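Local coordinates for cobalt-precorrin-5B C(1)-methyltransferase (PDB 1SR8), which probably catalyses the S-adenosylmethionine-dependent methylation of C-1 in cobalt-precorrin-5B, giving cobalt-precorrin-6A on the anaerobic route to adenosylcobalamin, at residues I42-T47 against S182-T187; T70-D75 against T187-P192; R88-S93 against G103-A108; T46-A51 against L137-N142; I116-G121 against V156-P161. All blocks are in the same frame, centred on the assembly; numbering follows the deposited sequence.

Interaction 1: I42-T47 against S182-T187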
# COMPACT_ATOMS: atom_id res chain seq x y z
N ILE A 42 6.09 0.47 3.17
CA ILE A 42 5.83 -0.80 2.51
C ILE A 42 4.69 -1.45 3.27
O ILE A 42 4.60 -1.32 4.50
CB ILE A 42 7.05 -1.75 2.54
CG1 ILE A 42 7.57 -1.91 3.97
CG2 ILE A 42 8.13 -1.24 1.58
CD1 ILE A 42 8.60 -3.02 4.14
N THR A 43 3.80 -2.13 2.55
CA THR A 43 2.66 -2.79 3.18
C THR A 43 3.06 -4.07 3.92
O THR A 43 4.17 -4.56 3.79
CB THR A 43 1.63 -3.19 2.12
OG1 THR A 43 2.28 -4.01 1.15
CG2 THR A 43 1.03 -1.98 1.46
N THR A 44 2.11 -4.61 4.69
CA THR A 44 2.31 -5.87 5.40
C THR A 44 2.56 -6.95 4.34
O THR A 44 3.31 -7.90 4.56
CB THR A 44 1.04 -6.22 6.21
OG1 THR A 44 -0.12 -5.89 5.43
CG2 THR A 44 0.98 -5.42 7.50
N GLY A 45 1.93 -6.79 3.18
CA GLY A 45 2.10 -7.74 2.09
C GLY A 45 3.52 -7.70 1.56
O GLY A 45 4.13 -8.74 1.31
N THR A 46 4.07 -6.49 1.40
CA THR A 46 5.43 -6.37 0.89
C THR A 46 6.44 -6.79 1.95
O THR A 46 7.49 -7.35 1.62
CB THR A 46 5.73 -4.93 0.47
OG1 THR A 46 4.92 -4.58 -0.65
CG2 THR A 46 7.20 -4.79 0.10
N THR A 47 6.14 -6.53 3.21
CA THR A 47 7.04 -6.89 4.30
C THR A 47 7.06 -8.41 4.42
O THR A 47 8.12 -9.01 4.64
CB THR A 47 6.59 -6.26 5.63
OG1 THR A 47 6.55 -4.83 5.48
CG2 THR A 47 7.55 -6.63 6.75
N SER A 182 -4.11 -8.57 9.51
CA SER A 182 -4.33 -8.93 8.11
C SER A 182 -3.04 -8.63 7.34
O SER A 182 -2.24 -7.79 7.74
CB SER A 182 -5.46 -8.09 7.52
OG SER A 182 -6.63 -8.13 8.31
N ILE A 183 -2.83 -9.34 6.24
CA ILE A 183 -1.68 -9.10 5.40
C ILE A 183 -2.32 -8.59 4.11
O ILE A 183 -3.06 -9.31 3.45
CB ILE A 183 -0.88 -10.38 5.15
CG1 ILE A 183 -0.31 -10.87 6.49
CG2 ILE A 183 0.22 -10.13 4.14
CD1 ILE A 183 0.54 -12.11 6.38
N LEU A 184 -2.05 -7.34 3.77
CA LEU A 184 -2.65 -6.74 2.60
C LEU A 184 -1.77 -5.71 1.89
O LEU A 184 -0.62 -5.49 2.27
CB LEU A 184 -3.97 -6.11 3.01
CG LEU A 184 -3.89 -5.19 4.23
CD1 LEU A 184 -3.45 -3.80 3.78
CD2 LEU A 184 -5.25 -5.10 4.92
N GLY A 185 -2.33 -5.09 0.86
CA GLY A 185 -1.61 -4.08 0.12
C GLY A 185 -1.91 -4.17 -1.36
O GLY A 185 -1.39 -5.06 -2.04
N THR A 186 -2.74 -3.26 -1.87
CA THR A 186 -3.11 -3.28 -3.28
C THR A 186 -1.98 -2.88 -4.22
O THR A 186 -1.90 -3.42 -5.32
CB THR A 186 -4.33 -2.36 -3.55
OG1 THR A 186 -4.13 -1.10 -2.90
CG2 THR A 186 -5.61 -3.01 -3.05
N THR A 187 -1.12 -1.96 -3.80
CA THR A 187 -0.01 -1.54 -4.66
C THR A 187 1.33 -2.08 -4.18
O THR A 187 2.26 -2.23 -4.96
CB THR A 187 0.12 0.00 -4.71
OG1 THR A 187 0.42 0.50 -3.39
CG2 THR A 187 -1.16 0.63 -5.18
O HOH W 1 1.16 -5.50 -0.86
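T43 and T44 meet the loop residues L184 and G185 at the N-terminal end of helix 44-57, where T43 is the N-cap. T43 OG1 accepts from T46 N at 3.1 Å and passes its own hydrogen to a water at 2.7 Å. That water donates in turn to G185 O (2.8 Å), tying the cap to the opposing loop. The amide of G45, another at this helix start, finds its acceptor across the contact: G45 N donates to L184 O at 3.0 Å, with a bent N-H...O angle of 141°. One residue earlier the traffic reverses, and T44 OG1 takes the L184 amide in an almost straight bond, 2.9 Å from L184 N. A chi1 of 40° holds this hydroxyl oxygen between the backbone N and the carbonyl carbon of T44, facing the loop. An alanine in place of T43 would probably leave the T46 amide without its cap and the bridging water without its hydrogen-bond donor on the helix side. G185 adopts a phi of 142°, where a CB would jam against the carbonyl of L184 and would also run into T43 OG1. T43 O accepts twice, from T47 N and from T47 OG1, the latter 2.9 Å away and above the carbonyl plane.

Interaction 2: T70-D75 against T187-P192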
# COMPACT_ATOMS: atom_id res chain seq x y z
N THR A 70 6.27 -5.93 -6.52
CA THR A 70 5.06 -5.42 -5.88
C THR A 70 3.94 -5.44 -6.89
O THR A 70 4.19 -5.51 -8.10
CB THR A 70 5.22 -3.95 -5.41
OG1 THR A 70 5.50 -3.13 -6.55
CG2 THR A 70 6.37 -3.82 -4.42
N PRO A 71 2.68 -5.38 -6.42
CA PRO A 71 1.53 -5.40 -7.33
C PRO A 71 1.58 -4.23 -8.32
O PRO A 71 1.16 -4.36 -9.47
CB PRO A 71 0.33 -5.29 -6.37
CG PRO A 71 0.83 -5.99 -5.15
CD PRO A 71 2.22 -5.42 -5.02
N ALA A 72 2.11 -3.09 -7.87
CA ALA A 72 2.23 -1.89 -8.70
C ALA A 72 3.27 -2.06 -9.80
O ALA A 72 3.34 -1.24 -10.71
CB ALA A 72 2.58 -0.68 -7.83
N GLY A 73 4.07 -3.11 -9.70
CA GLY A 73 5.08 -3.36 -10.71
C GLY A 73 6.42 -2.69 -10.45
O GLY A 73 7.29 -2.69 -11.32
N VAL A 74 6.58 -2.13 -9.26
CA VAL A 74 7.83 -1.46 -8.87
C VAL A 74 8.58 -2.32 -7.84
O VAL A 74 8.13 -2.46 -6.70
CB VAL A 74 7.53 -0.07 -8.24
CG1 VAL A 74 8.82 0.65 -7.92
CG2 VAL A 74 6.67 0.75 -9.18
N ASP A 75 9.71 -2.90 -8.23
CA ASP A 75 10.48 -3.72 -7.30
C ASP A 75 11.04 -2.82 -6.21
O ASP A 75 11.47 -1.71 -6.48
CB ASP A 75 11.63 -4.43 -8.00
CG ASP A 75 11.15 -5.39 -9.07
OD1 ASP A 75 10.06 -5.96 -8.93
OD2 ASP A 75 11.89 -5.57 -10.05
N THR A 187 -1.12 -1.96 -3.80
CA THR A 187 -0.01 -1.54 -4.66
C THR A 187 1.33 -2.08 -4.18
O THR A 187 2.26 -2.23 -4.96
CB THR A 187 0.12 0.00 -4.71
OG1 THR A 187 0.42 0.50 -3.39
CG2 THR A 187 -1.16 0.63 -5.18
N GLY A 188 1.41 -2.37 -2.88
CA GLY A 188 2.63 -2.86 -2.28
C GLY A 188 3.26 -1.75 -1.44
O GLY A 188 4.17 -1.99 -0.65
N PHE A 189 2.75 -0.54 -1.60
CA PHE A 189 3.28 0.62 -0.88
C PHE A 189 2.25 1.22 0.06
O PHE A 189 1.04 1.06 -0.15
CB PHE A 189 3.73 1.70 -1.87
CG PHE A 189 4.84 1.26 -2.79
CD1 PHE A 189 6.16 1.63 -2.54
CD2 PHE A 189 4.57 0.48 -3.91
CE1 PHE A 189 7.19 1.23 -3.40
CE2 PHE A 189 5.59 0.08 -4.77
CZ PHE A 189 6.90 0.45 -4.52
N VAL A 190 2.74 1.91 1.08
CA VAL A 190 1.87 2.58 2.05
C VAL A 190 1.87 4.07 1.71
O VAL A 190 2.92 4.71 1.71
CB VAL A 190 2.38 2.37 3.50
CG1 VAL A 190 1.63 3.27 4.46
CG2 VAL A 190 2.19 0.93 3.91
N GLU A 191 0.70 4.62 1.40
CA GLU A 191 0.57 6.03 1.08
C GLU A 191 0.75 6.80 2.40
O GLU A 191 0.02 6.54 3.36
CB GLU A 191 -0.81 6.31 0.48
CG GLU A 191 -1.00 7.72 -0.06
CD GLU A 191 -0.23 7.98 -1.36
OE1 GLU A 191 0.64 7.17 -1.74
OE2 GLU A 191 -0.49 9.03 -2.00
N PRO A 192 1.71 7.75 2.46
CA PRO A 192 2.02 8.55 3.65
C PRO A 192 1.00 9.63 4.01
O PRO A 192 1.30 10.83 3.97
CB PRO A 192 3.38 9.13 3.34
CG PRO A 192 3.27 9.39 1.87
CD PRO A 192 2.60 8.14 1.34
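V74 lays its CB against the F189 ring, 3.8 Å from F189 CZ, the two side chains crossing at about a right angle. T70 crosses the same ring in the same manner, with T70 OG1 3.7 Å from F189 CE2, and A72 CB stands a little farther off. The phenyl group thus fits against a type I beta turn running from T70 to G73, closed by G73 N donating to T70 O. A chi1 of 61° puts T70 OG1 between its own backbone N and carbonyl carbon, and the hydroxyl donates to V74 O at 2.7 Å from above the carbonyl plane, which ties together the residues that flank the ring.

The turn is joined to the second segment by one backbone hydrogen bond, from A72 N to T187 O (3.0 Å). The same carbonyl oxygen is packed by carbon on further sides, lying 3.2 Å from P71 CD and 3.3 Å from A72 CB. Next to it, G188 sits so near T70 and P71 that a CB there would clash with T70 CB and P71 CD. T187 OG1 accepts from F189 N at 3.1 Å, an ST turn that fixes the chain just before the aromatic residue.

The turn links strands 63-68 and 76-83, and V76 of the latter touches both T70 and F189. Strand 189-190 pairs with strand 36-42, while Q138 of helix 133-149 packs against T70 and P71.

Interaction 3: R88-S93 against G103-A108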
# COMPACT_ATOMS: atom_id res chain seq x y z
N ARG A 88 13.77 -11.88 9.65
CA ARG A 88 13.02 -10.97 10.50
C ARG A 88 13.00 -9.65 9.74
O ARG A 88 14.06 -9.11 9.39
CB ARG A 88 13.76 -10.82 11.82
CG ARG A 88 13.03 -10.06 12.89
CD ARG A 88 13.89 -9.87 14.13
NE ARG A 88 13.14 -9.23 15.21
CZ ARG A 88 12.22 -9.83 15.95
NH1 ARG A 88 11.93 -11.11 15.74
NH2 ARG A 88 11.56 -9.15 16.89
N VAL A 89 11.81 -9.13 9.45
CA VAL A 89 11.69 -7.87 8.71
C VAL A 89 10.67 -6.96 9.37
O VAL A 89 9.58 -7.39 9.70
CB VAL A 89 11.26 -8.11 7.25
CG1 VAL A 89 11.32 -6.80 6.47
CG2 VAL A 89 12.15 -9.15 6.60
N ARG A 90 11.03 -5.70 9.53
CA ARG A 90 10.13 -4.74 10.17
C ARG A 90 9.46 -3.88 9.11
O ARG A 90 10.11 -3.39 8.18
CB ARG A 90 10.93 -3.85 11.14
CG ARG A 90 10.09 -3.04 12.14
CD ARG A 90 10.98 -2.15 13.03
NE ARG A 90 11.86 -2.91 13.93
CZ ARG A 90 11.45 -3.52 15.03
NH1 ARG A 90 10.18 -3.48 15.40
NH2 ARG A 90 12.32 -4.20 15.78
N LYS A 91 8.15 -3.72 9.23
CA LYS A 91 7.42 -2.89 8.29
C LYS A 91 7.61 -1.42 8.64
O LYS A 91 7.65 -1.05 9.82
CB LYS A 91 5.92 -3.19 8.35
CG LYS A 91 5.10 -2.04 7.79
CD LYS A 91 3.62 -2.27 7.86
CE LYS A 91 2.90 -1.00 7.42
NZ LYS A 91 1.43 -1.11 7.47
N PHE A 92 7.74 -0.57 7.62
CA PHE A 92 7.86 0.86 7.86
C PHE A 92 6.77 1.56 7.08
O PHE A 92 6.45 1.16 5.96
CB PHE A 92 9.26 1.39 7.49
CG PHE A 92 9.62 1.23 6.04
CD1 PHE A 92 9.19 2.16 5.09
CD2 PHE A 92 10.46 0.20 5.63
CE1 PHE A 92 9.59 2.07 3.76
CE2 PHE A 92 10.87 0.09 4.30
CZ PHE A 92 10.43 1.03 3.36
N SER A 93 6.17 2.58 7.68
CA SER A 93 5.08 3.31 7.03
C SER A 93 5.45 4.67 6.43
O SER A 93 4.57 5.44 6.07
CB SER A 93 3.94 3.48 8.04
OG SER A 93 3.54 2.22 8.57
N GLY A 103 6.35 -0.42 12.03
CA GLY A 103 7.31 -1.04 12.94
C GLY A 103 7.01 -2.47 13.37
O GLY A 103 7.80 -3.06 14.12
N ILE A 104 5.91 -3.05 12.90
CA ILE A 104 5.57 -4.42 13.28
C ILE A 104 6.52 -5.44 12.61
O ILE A 104 6.86 -5.31 11.43
CB ILE A 104 4.11 -4.74 12.92
CG1 ILE A 104 3.56 -5.79 13.89
CG2 ILE A 104 4.00 -5.24 11.48
CD1 ILE A 104 2.07 -5.85 13.94
N ILE A 105 6.96 -6.43 13.37
CA ILE A 105 7.88 -7.43 12.85
C ILE A 105 7.22 -8.62 12.15
O ILE A 105 6.21 -9.16 12.61
CB ILE A 105 8.77 -8.01 13.96
CG1 ILE A 105 9.77 -6.96 14.45
CG2 ILE A 105 9.51 -9.24 13.45
CD1 ILE A 105 10.82 -6.61 13.43
N PHE A 106 7.81 -9.00 11.03
CA PHE A 106 7.37 -10.15 10.24
C PHE A 106 8.49 -11.18 10.26
O PHE A 106 9.65 -10.84 10.01
CB PHE A 106 7.09 -9.76 8.79
CG PHE A 106 5.67 -9.32 8.54
CD1 PHE A 106 4.76 -10.18 7.95
CD2 PHE A 106 5.25 -8.06 8.93
CE1 PHE A 106 3.44 -9.79 7.75
CE2 PHE A 106 3.93 -7.66 8.73
CZ PHE A 106 3.03 -8.52 8.15
N GLU A 107 8.16 -12.42 10.59
CA GLU A 107 9.16 -13.47 10.61
C GLU A 107 8.81 -14.52 9.56
O GLU A 107 7.64 -14.85 9.36
CB GLU A 107 9.24 -14.15 11.98
CG GLU A 107 9.51 -13.22 13.14
CD GLU A 107 9.87 -13.99 14.40
OE1 GLU A 107 9.26 -15.06 14.64
OE2 GLU A 107 10.76 -13.53 15.14
N ALA A 108 9.84 -15.03 8.89
CA ALA A 108 9.68 -16.05 7.87
C ALA A 108 10.66 -17.18 8.15
O ALA A 108 11.85 -16.94 8.42
CB ALA A 108 9.95 -15.47 6.48
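R88 reaches across the antiparallel pair of strands 86-90 and 105-111 to E107, its NH1 forming a salt bridge of 2.8 Å with E107 OE2. The carboxylate oxygen lies in the guanidinium plane at its edge, although the two flat groups are turned 74° apart. I105 CG2 stands 3.7 Å above the centre of the same guanidinium, covering one face. E107 keeps a second charge partner, R120, at OE1. An alanine in place of R88 would probably leave E107 OE2 without this charged mate and uncover I105 CG2.

V89 faces the other side of the sheet with F106, the two forming a hydrogen-bonded pair: V89 N donates to F106 O at 2.8 Å, and F106 N returns a bond of 2.7 Å to V89 O.

R90 comes back to the side of R88. Its chain bends at chi3 (-66°), and R90 NH1 donates to G103 O at 2.7 Å, in the carbonyl plane. I105 CD1 sits 3.5 Å over the centre of this second guanidinium, and I105 is thus held between two arginines.

K91 extends the pairing beyond the regular strands. K91 N donates to I104 O (3.0 Å), K91 O accepts from G103 N, and the ammonium group is bound by D99.

Strand 76-83 flanks this pair on the R88 side and strand 155-159 on the E107 side, while helix 44-57 packs through T44, T47 and A51 on the face that carries V89 and F106.

Interaction 4: T46-A51 against L137-N142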
# COMPACT_ATOMS: atom_id res chain seq x y z
N THR A 46 4.07 -6.49 1.40
CA THR A 46 5.43 -6.37 0.89
C THR A 46 6.44 -6.79 1.95
O THR A 46 7.49 -7.35 1.62
CB THR A 46 5.73 -4.93 0.47
OG1 THR A 46 4.92 -4.58 -0.65
CG2 THR A 46 7.20 -4.79 0.10
N THR A 47 6.14 -6.53 3.21
CA THR A 47 7.04 -6.89 4.30
C THR A 47 7.06 -8.41 4.42
O THR A 47 8.12 -9.01 4.64
CB THR A 47 6.59 -6.26 5.63
OG1 THR A 47 6.55 -4.83 5.48
CG2 THR A 47 7.55 -6.63 6.75
N ALA A 48 5.90 -9.03 4.24
CA ALA A 48 5.81 -10.48 4.30
C ALA A 48 6.63 -11.09 3.15
O ALA A 48 7.35 -12.08 3.33
CB ALA A 48 4.35 -10.92 4.20
N SER A 49 6.53 -10.48 1.97
CA SER A 49 7.26 -10.96 0.80
C SER A 49 8.76 -10.88 1.06
O SER A 49 9.50 -11.82 0.73
CB SER A 49 6.92 -10.12 -0.43
OG SER A 49 5.58 -10.34 -0.82
N ALA A 50 9.20 -9.77 1.63
CA ALA A 50 10.62 -9.58 1.91
C ALA A 50 11.11 -10.65 2.87
O ALA A 50 12.18 -11.23 2.66
CB ALA A 50 10.86 -8.19 2.50
N ALA A 51 10.33 -10.93 3.91
CA ALA A 51 10.71 -11.96 4.89
C ALA A 51 10.87 -13.31 4.22
O ALA A 51 11.86 -14.00 4.43
CB ALA A 51 9.66 -12.05 6.00
N LEU A 137 -1.03 -12.90 -4.01
CA LEU A 137 -0.40 -13.08 -5.31
C LEU A 137 1.03 -12.55 -5.29
O LEU A 137 1.92 -13.13 -5.91
CB LEU A 137 -1.19 -12.39 -6.41
CG LEU A 137 -2.57 -12.99 -6.72
CD1 LEU A 137 -3.25 -12.19 -7.84
CD2 LEU A 137 -2.41 -14.46 -7.10
N GLN A 138 1.23 -11.45 -4.56
CA GLN A 138 2.55 -10.82 -4.44
C GLN A 138 3.52 -11.75 -3.75
O GLN A 138 4.64 -11.96 -4.24
CB GLN A 138 2.47 -9.52 -3.64
CG GLN A 138 3.81 -8.85 -3.45
CD GLN A 138 3.74 -7.65 -2.53
OE1 GLN A 138 2.79 -7.51 -1.75
NE2 GLN A 138 4.74 -6.77 -2.60
N ILE A 139 3.10 -12.30 -2.61
CA ILE A 139 3.95 -13.22 -1.85
C ILE A 139 4.29 -14.44 -2.69
O ILE A 139 5.45 -14.83 -2.77
CB ILE A 139 3.26 -13.65 -0.55
CG1 ILE A 139 3.01 -12.42 0.33
CG2 ILE A 139 4.13 -14.65 0.19
CD1 ILE A 139 2.25 -12.71 1.61
N LEU A 140 3.29 -15.04 -3.33
CA LEU A 140 3.52 -16.22 -4.15
C LEU A 140 4.48 -15.93 -5.27
O LEU A 140 5.32 -16.74 -5.60
CB LEU A 140 2.22 -16.72 -4.77
CG LEU A 140 1.36 -17.64 -3.91
CD1 LEU A 140 0.08 -17.99 -4.68
CD2 LEU A 140 2.17 -18.91 -3.56
N GLU A 141 4.32 -14.76 -5.87
CA GLU A 141 5.18 -14.34 -6.97
C GLU A 141 6.64 -14.31 -6.53
O GLU A 141 7.52 -14.85 -7.20
CB GLU A 141 4.74 -12.95 -7.45
CG GLU A 141 5.48 -12.52 -8.68
CD GLU A 141 5.05 -11.17 -9.18
OE1 GLU A 141 5.47 -10.82 -10.31
OE2 GLU A 141 4.31 -10.45 -8.47
N ASN A 142 6.90 -13.67 -5.40
CA ASN A 142 8.25 -13.57 -4.88
C ASN A 142 8.77 -14.92 -4.45
O ASN A 142 9.97 -15.19 -4.56
CB ASN A 142 8.26 -12.59 -3.70
CG ASN A 142 8.19 -11.15 -4.15
OD1 ASN A 142 9.15 -10.63 -4.73
ND2 ASN A 142 7.05 -10.51 -3.90
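T46 OG1 is gripped from two directions: Q138 NE2 donates to it at 2.9 Å in a nearly straight bond, and it is hydrogen-bonded to G188 O as well. The hydroxyl oxygen lies close to the amide plane of Q138, whose extended chain, with CG anti to the backbone N (chi1 178°), carries the amide across to the neighbouring helix. The same NE2 also bonds S69 O. Next to this link, S49 presses into the opposing helix. S49 OG packs 3.5 Å from I139 CA and equally near I139 CG1, and its hydroxyl bonds back to G45 O one turn earlier in its own helix.

Helices 44-57 and 133-149 run nearly parallel, their segment axes 19° apart and 8.9 Å at closest approach, with S49 CA 4.8 Å from I139 CA. The small S49 side chain is consistent with this close approach of the backbones. Both helices lie against the mixed sheet, the first touching strands 63-68 and 105-111, the second strand 115-118.

On one flank of S49, A48 CB meets I139 CD1 at 3.8 Å. On another, N142 ND2 packs 3.5 Å from S49 CB; this amide makes a weak bond to Q138 O, while N142 OD1 accepts from S69 N.

Interaction 5: I116-G121 against V156-P161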
# COMPACT_ATOMS: atom_id res chain seq x y z
N ILE A 116 3.55 -21.71 0.78
CA ILE A 116 3.56 -20.49 1.60
C ILE A 116 2.53 -20.67 2.71
O ILE A 116 1.34 -20.84 2.45
CB ILE A 116 3.15 -19.24 0.78
CG1 ILE A 116 4.22 -18.94 -0.28
CG2 ILE A 116 2.92 -18.06 1.71
CD1 ILE A 116 5.59 -18.66 0.30
N PHE A 117 2.98 -20.61 3.96
CA PHE A 117 2.07 -20.79 5.08
C PHE A 117 2.14 -19.61 6.03
O PHE A 117 3.17 -18.93 6.12
CB PHE A 117 2.43 -22.09 5.81
CG PHE A 117 2.63 -23.26 4.87
CD1 PHE A 117 1.55 -23.84 4.22
CD2 PHE A 117 3.92 -23.74 4.60
CE1 PHE A 117 1.73 -24.88 3.30
CE2 PHE A 117 4.12 -24.77 3.68
CZ PHE A 117 3.02 -25.34 3.03
N PHE A 118 1.03 -19.37 6.72
CA PHE A 118 0.92 -18.26 7.66
C PHE A 118 0.71 -18.77 9.09
O PHE A 118 -0.23 -19.53 9.35
CB PHE A 118 -0.22 -17.35 7.22
CG PHE A 118 -0.03 -16.80 5.84
CD1 PHE A 118 0.82 -15.71 5.62
CD2 PHE A 118 -0.61 -17.42 4.74
CE1 PHE A 118 1.09 -15.25 4.33
CE2 PHE A 118 -0.35 -16.96 3.44
CZ PHE A 118 0.50 -15.88 3.23
N GLY A 119 1.57 -18.35 10.01
CA GLY A 119 1.45 -18.80 11.38
C GLY A 119 0.84 -17.85 12.39
O GLY A 119 -0.14 -17.17 12.11
N ARG A 120 1.44 -17.82 13.57
CA ARG A 120 0.97 -16.97 14.66
C ARG A 120 1.01 -15.49 14.31
O ARG A 120 1.90 -15.04 13.59
CB ARG A 120 1.83 -17.19 15.91
CG ARG A 120 3.27 -16.74 15.74
CD ARG A 120 4.03 -16.72 17.06
NE ARG A 120 5.37 -16.15 16.90
CZ ARG A 120 6.31 -16.66 16.11
NH1 ARG A 120 6.08 -17.75 15.38
NH2 ARG A 120 7.49 -16.06 16.03
N GLY A 121 0.04 -14.73 14.83
CA GLY A 121 -0.01 -13.30 14.59
C GLY A 121 -0.79 -12.90 13.36
O GLY A 121 -1.09 -11.71 13.18
N VAL A 156 7.87 -21.82 3.09
CA VAL A 156 8.15 -20.87 4.16
C VAL A 156 6.88 -20.57 4.95
O VAL A 156 5.78 -20.55 4.39
CB VAL A 156 8.73 -19.51 3.65
CG1 VAL A 156 9.87 -19.74 2.67
CG2 VAL A 156 7.64 -18.70 3.02
N ARG A 157 7.03 -20.38 6.25
CA ARG A 157 5.89 -20.03 7.08
C ARG A 157 6.16 -18.59 7.51
O ARG A 157 7.24 -18.27 8.02
CB ARG A 157 5.78 -20.95 8.30
CG ARG A 157 4.69 -20.53 9.31
CD ARG A 157 4.16 -21.73 10.11
NE ARG A 157 5.22 -22.68 10.44
CZ ARG A 157 6.31 -22.36 11.14
NH1 ARG A 157 6.46 -21.12 11.61
NH2 ARG A 157 7.26 -23.26 11.34
N ILE A 158 5.19 -17.72 7.26
CA ILE A 158 5.30 -16.31 7.60
C ILE A 158 4.49 -16.05 8.88
O ILE A 158 3.32 -16.43 8.96
CB ILE A 158 4.75 -15.44 6.44
CG1 ILE A 158 5.55 -15.72 5.16
CG2 ILE A 158 4.79 -13.96 6.85
CD1 ILE A 158 4.99 -15.07 3.92
N SER A 159 5.13 -15.43 9.87
CA SER A 159 4.47 -15.14 11.14
C SER A 159 4.68 -13.71 11.61
O SER A 159 5.61 -13.03 11.18
CB SER A 159 4.99 -16.08 12.24
OG SER A 159 4.74 -17.44 11.92
N VAL A 160 3.82 -13.28 12.52
CA VAL A 160 3.88 -11.94 13.09
C VAL A 160 3.83 -12.08 14.63
O VAL A 160 2.76 -12.14 15.23
CB VAL A 160 2.70 -11.08 12.59
CG1 VAL A 160 2.88 -9.64 13.03
CG2 VAL A 160 2.62 -11.18 11.07
N PRO A 161 5.01 -12.15 15.27
CA PRO A 161 5.17 -12.29 16.72
C PRO A 161 4.21 -11.49 17.60
O PRO A 161 3.67 -12.03 18.57
CB PRO A 161 6.62 -11.90 16.93
CG PRO A 161 7.28 -12.44 15.70
CD PRO A 161 6.32 -12.03 14.60
O HOH W 2 4.09 -19.54 13.92
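I116 CD1 and V156 CG2 press together at 3.4 Å, tighter than usual for two methyl groups, with the side chains side by side and pointing the same way. On the same face F118 CE1 rests 3.9 Å from I158 CD1. Between these pairs the backbones are laced by short bonds: F117 N gives to V156 O, I158 N to F117 O at 2.6 Å, and G119 N to I158 O. Past the strands, V160 N donates to R120 O (2.8 Å).

Strands 115-118 and 155-159 are parallel neighbours at one border of the mixed sheet, and the chain between them passes through helix 133-149, a beta-alpha-beta crossover. I139 of that helix covers I116, F118 and I158.

R120 closes the far end. Its CG stands between the backbone N and the carbonyl carbon (chi1 66°), and S159 CB lies over one face of the guanidinium, 3.7 Å from R120 NH1. NH2 touches P161 CG and is held by a salt bridge to E107 of strand 105-111. A water joins R120 N to S159 OG, 3.0 Å from the latter. G119 passes so near that a CB on it would collide with S159 OG.

From the N terminus, residues 42-51 open interactions 1 and 4 almost together, on helix 44-57, and residues 70-75 open interaction 2. Interaction 3 closes first, a short loop between adjacent strands nested within interactions 1, 2 and 4. Residues 116-121 then open interaction 5; interaction 4 closes at 137-142 and interaction 5 at 156-161, so these two cross. Interaction 5 also nests inside interactions 1 and 2. Interaction 1 closes at 182-187, and interaction 2, which crosses both 1 and 4, at 187-192, with T187 shared between 1 and 2. Together they tie the mixed sheet to its two helices and to the loop leading into strand 189-190.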